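Local coordinates for protein galactose-binding lectin (Arachis hypogaea, PDB 1CIW) that binds D-galactose and galactose-containing sugars as a homotetrameric legume lectin that carries calcium and manganese ions, at residues Q33-N38 and F206-S211. Numbering follows the deposited sequence.
Sequences QLTNLN and FSASGS. With GAL (beta-D-galactopyranose), chain E; NDG (2-acetamido-2-deoxy-alpha-D-glucopyranose), chain B.
L34 packs on the methyl of A208 while the methyl of T35 lies on the strand backbone beside it, a buried, mainly apolar contact of the legume-lectin beta sandwich, where a connecting loop meets the end of strand 201-209. L34 makes the larger apolar part. Its CB and CD1 both lie against the methyl of A208, CD1 at 3.7 Å from A208 CB, and the same L34 methyl is also 4.3 Å from F206 CB. The branch reaches there because CG stands anti to the carbonyl carbon (chi1 -63°) and the chain then runs on extended (chi2 174°). F206 offers only the base of its side chain, since the ring leads away to meet W223 and F69 edge-to-face.

One residue on, T35 divides its two branches. CG2 rests on the strand backbone, 3.5 Å from A208 O and 3.6 Å from S209 CA, while the buried OG1 is hydrogen-bonded to H218 ND1. Strand alternation sends the serines the other way: S207 OG and S209 OG bond to the carbonyls of L106 and G103.

Past the contact, the same chain enters the sugar site. S211 OG donates to galactose O5 at 3.0 Å and also pairs with G214 N; D83 and N127 bind the same sugar, and N127 is a calcium ligand as well. The loop has its own local order, an Asx turn in which N38 N bonds to N36 OD1 (2.9 Å). L34 pairs through its backbone with H218 of strand 216-229, whereas A208 pairs with G44 beside strand 43-53 and S207 with I86 of strand 84-91, so the contact packs a loop that is bonded to one sheet against a strand of the other.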
ATOM      1  N   GLN A  33     -25.211   4.881  -6.622  1.00 19.63           N
ATOM      2  CA  GLN A  33     -26.483   5.312  -6.067  1.00 15.75           C
ATOM      3  C   GLN A  33     -27.177   3.995  -5.783  1.00 17.65           C
ATOM      4  O   GLN A  33     -27.419   3.214  -6.703  1.00 19.72           O
ATOM      5  CB  GLN A  33     -27.274   6.113  -7.080  1.00 12.43           C
ATOM      6  CG  GLN A  33     -28.568   6.643  -6.525  1.00 22.95           C
ATOM      7  CD  GLN A  33     -29.241   7.610  -7.472  1.00 32.48           C
ATOM      8  OE1 GLN A  33     -30.458   7.584  -7.656  1.00 36.71           O
ATOM      9  NE2 GLN A  33     -28.448   8.458  -8.103  1.00 36.91           N
ATOM     10  N   LEU A  34     -27.456   3.736  -4.512  1.00 18.66           N
ATOM     11  CA  LEU A  34     -28.056   2.483  -4.094  1.00 17.84           C
ATOM     12  C   LEU A  34     -29.529   2.220  -4.401  1.00 23.40           C
ATOM     13  O   LEU A  34     -29.909   1.085  -4.707  1.00 25.55           O
ATOM     14  CB  LEU A  34     -27.746   2.251  -2.611  1.00 14.27           C
ATOM     15  CG  LEU A  34     -26.258   2.098  -2.270  1.00 11.13           C
ATOM     16  CD1 LEU A  34     -26.051   2.027  -0.783  1.00  9.62           C
ATOM     17  CD2 LEU A  34     -25.706   0.864  -2.925  1.00  2.37           C
ATOM     18  N   THR A  35     -30.365   3.243  -4.323  1.00 13.95           N
ATOM     19  CA  THR A  35     -31.774   3.030  -4.594  1.00 13.17           C
ATOM     20  C   THR A  35     -32.339   3.800  -5.774  1.00 14.06           C
ATOM     21  O   THR A  35     -31.796   4.828  -6.179  1.00 15.55           O
ATOM     22  CB  THR A  35     -32.621   3.322  -3.360  1.00 12.94           C
ATOM     23  OG1 THR A  35     -32.270   4.597  -2.815  1.00 18.27           O
ATOM     24  CG2 THR A  35     -32.368   2.286  -2.319  1.00 12.81           C
ATOM     25  N   ASN A  36     -33.429   3.280  -6.328  1.00 14.01           N
ATOM     26  CA  ASN A  36     -34.108   3.922  -7.438  1.00 16.24           C
ATOM     27  C   ASN A  36     -35.181   4.851  -6.876  1.00 16.99           C
ATOM     28  O   ASN A  36     -36.139   4.393  -6.262  1.00 21.38           O
ATOM     29  CB  ASN A  36     -34.761   2.880  -8.332  1.00 29.05           C
ATOM     30  CG  ASN A  36     -35.238   3.461  -9.646  1.00 37.90           C
ATOM     31  OD1 ASN A  36     -35.769   4.570  -9.698  1.00 42.12           O
ATOM     32  ND2 ASN A  36     -35.049   2.717 -10.719  1.00 46.33           N
ATOM     33  N   LEU A  37     -35.039   6.145  -7.143  1.00 24.54           N
ATOM     34  CA  LEU A  37     -35.966   7.163  -6.664  1.00 25.99           C
ATOM     35  C   LEU A  37     -37.405   7.047  -7.180  1.00 29.05           C
ATOM     36  O   LEU A  37     -38.315   7.622  -6.598  1.00 30.40           O
ATOM     37  CB  LEU A  37     -35.407   8.552  -6.978  1.00 20.46           C
ATOM     38  CG  LEU A  37     -34.378   9.179  -6.032  1.00 17.64           C
ATOM     39  CD1 LEU A  37     -33.541   8.137  -5.300  1.00 23.69           C
ATOM     40  CD2 LEU A  37     -33.503  10.112  -6.826  1.00 12.55           C
ATOM     41  N   ASN A  38     -37.601   6.321  -8.282  1.00 34.26           N
ATOM     42  CA  ASN A  38     -38.933   6.115  -8.894  1.00 37.08           C
ATOM     43  C   ASN A  38     -39.581   4.767  -8.619  1.00 37.23           C
ATOM     44  O   ASN A  38     -40.642   4.472  -9.155  1.00 43.79           O
ATOM     45  CB  ASN A  38     -38.847   6.224 -10.406  1.00 46.97           C
ATOM     46  CG  ASN A  38     -38.400   7.574 -10.866  1.00 53.49           C
ATOM     47  OD1 ASN A  38     -39.035   8.529 -10.574  1.00 57.47           O
ATOM     48  ND2 ASN A  38     -37.313   7.645 -11.601  1.00 55.87           N
ATOM     49  N   PHE A 206     -22.469  -2.785   1.101  1.00  7.85           N
ATOM     50  CA  PHE A 206     -23.411  -1.774   1.557  1.00  8.53           C
ATOM     51  C   PHE A 206     -24.798  -2.092   1.029  1.00 13.16           C
ATOM     52  O   PHE A 206     -24.948  -2.759   0.002  1.00 16.56           O
ATOM     53  CB  PHE A 206     -23.003  -0.399   1.039  1.00 14.29           C
ATOM     54  CG  PHE A 206     -21.631   0.020   1.447  1.00 21.22           C
ATOM     55  CD1 PHE A 206     -21.406   0.550   2.710  1.00 19.33           C
ATOM     56  CD2 PHE A 206     -20.553  -0.154   0.582  1.00 17.96           C
ATOM     57  CE1 PHE A 206     -20.132   0.902   3.110  1.00 20.09           C
ATOM     58  CE2 PHE A 206     -19.268   0.194   0.974  1.00 17.65           C
ATOM     59  CZ  PHE A 206     -19.054   0.724   2.239  1.00 20.36           C
ATOM     60  N   SER A 207     -25.814  -1.596   1.721  1.00 28.66           N
ATOM     61  CA  SER A 207     -27.205  -1.793   1.316  1.00 25.86           C
ATOM     62  C   SER A 207     -28.036  -0.590   1.770  1.00 24.34           C
ATOM     63  O   SER A 207     -27.740   0.027   2.802  1.00 27.69           O
ATOM     64  CB  SER A 207     -27.759  -3.074   1.940  1.00 16.94           C
ATOM     65  OG  SER A 207     -29.135  -3.244   1.634  1.00 19.80           O
ATOM     66  N   ALA A 208     -29.021  -0.215   0.969  1.00 14.34           N
ATOM     67  CA  ALA A 208     -29.905   0.897   1.301  1.00 16.50           C
ATOM     68  C   ALA A 208     -31.284   0.580   0.751  1.00 16.90           C
ATOM     69  O   ALA A 208     -31.422  -0.267  -0.132  1.00 19.77           O
ATOM     70  CB  ALA A 208     -29.385   2.201   0.710  1.00 19.19           C
ATOM     71  N   SER A 209     -32.303   1.279   1.234  1.00 19.08           N
ATOM     72  CA  SER A 209     -33.659   1.035   0.772  1.00 15.98           C
ATOM     73  C   SER A 209     -34.589   2.195   1.042  1.00 17.37           C
ATOM     74  O   SER A 209     -34.248   3.132   1.769  1.00 18.30           O
ATOM     75  CB  SER A 209     -34.213  -0.205   1.462  1.00 34.73           C
ATOM     76  OG  SER A 209     -34.138  -0.050   2.874  1.00 31.03           O
ATOM     77  N   GLY A 210     -35.790   2.092   0.479  1.00 23.41           N
ATOM     78  CA  GLY A 210     -36.809   3.108   0.650  1.00 20.79           C
ATOM     79  C   GLY A 210     -38.171   2.434   0.645  1.00 22.09           C
ATOM     80  O   GLY A 210     -38.248   1.206   0.548  1.00 19.03           O
ATOM     81  N   SER A 211     -39.237   3.205   0.750  1.00 12.59           N
ATOM     82  CA  SER A 211     -40.570   2.624   0.757  1.00 15.22           C
ATOM     83  C   SER A 211     -41.380   3.309  -0.318  1.00 18.30           C
ATOM     84  O   SER A 211     -40.864   3.667  -1.355  1.00 18.09           O
ATOM     85  CB  SER A 211     -41.213   2.790   2.133  1.00 27.15           C
ATOM     86  OG  SER A 211     -41.345   4.160   2.466  1.00 30.78           O
TER
HETATM   87  C1  GAL E   2     -43.055   3.786   5.656  1.00 24.70           C
HETATM   88  C2  GAL E   2     -41.933   2.813   5.858  1.00 24.80           C
HETATM   89  C3  GAL E   2     -40.788   3.412   6.633  1.00 24.30           C
HETATM   90  C4  GAL E   2     -40.311   4.716   5.926  1.00 24.64           C
HETATM   91  C5  GAL E   2     -41.525   5.637   5.885  1.00 24.00           C
HETATM   92  C6  GAL E   2     -41.256   6.988   5.331  1.00 24.19           C
HETATM   93  O2  GAL E   2     -42.398   1.732   6.614  1.00 24.51           O
HETATM   94  O3  GAL E   2     -39.762   2.482   6.788  1.00 23.89           O
HETATM   95  O4  GAL E   2     -39.761   4.509   4.637  1.00 24.34           O
HETATM   96  O5  GAL E   2     -42.508   4.977   5.096  1.00 23.96           O
HETATM   97  O6  GAL E   2     -42.426   7.818   5.425  1.00 24.44           O
HETATM   98  C1  NDG B   1     -47.964   5.029   4.347  1.00133.57           C
HETATM   99  C2  NDG B   1     -46.568   5.331   3.307  1.00132.63           C
HETATM  100  C3  NDG B   1     -45.520   4.433   3.316  1.00133.16           C
HETATM  101  C4  NDG B   1     -45.235   3.982   4.692  1.00133.04           C
HETATM  102  C5  NDG B   1     -46.373   3.130   5.335  1.00133.11           C
HETATM  103  C6  NDG B   1     -46.266   2.901   6.819  1.00132.64           C
HETATM  104  C7  NDG B   1     -47.790   6.480   1.489  1.00133.00           C
HETATM  105  C8  NDG B   1     -48.223   6.740   0.038  1.00132.70           C
HETATM  106  O5  NDG B   1     -47.658   3.777   5.292  1.00133.18           O
HETATM  107  O3  NDG B   1     -44.354   4.983   2.685  1.00132.65           O
HETATM  108  O4  NDG B   1     -44.061   3.206   4.837  1.00133.49           O
HETATM  109  O6  NDG B   1     -46.137   4.171   7.419  1.00133.21           O
HETATM  110  O7  NDG B   1     -48.547   6.980   2.350  1.00132.76           O
HETATM  111  N2  NDG B   1     -47.002   5.491   1.819  1.00132.80           N
HETATM  112  O1  NDG B   1     -48.431   4.113   3.150  1.00133.21           O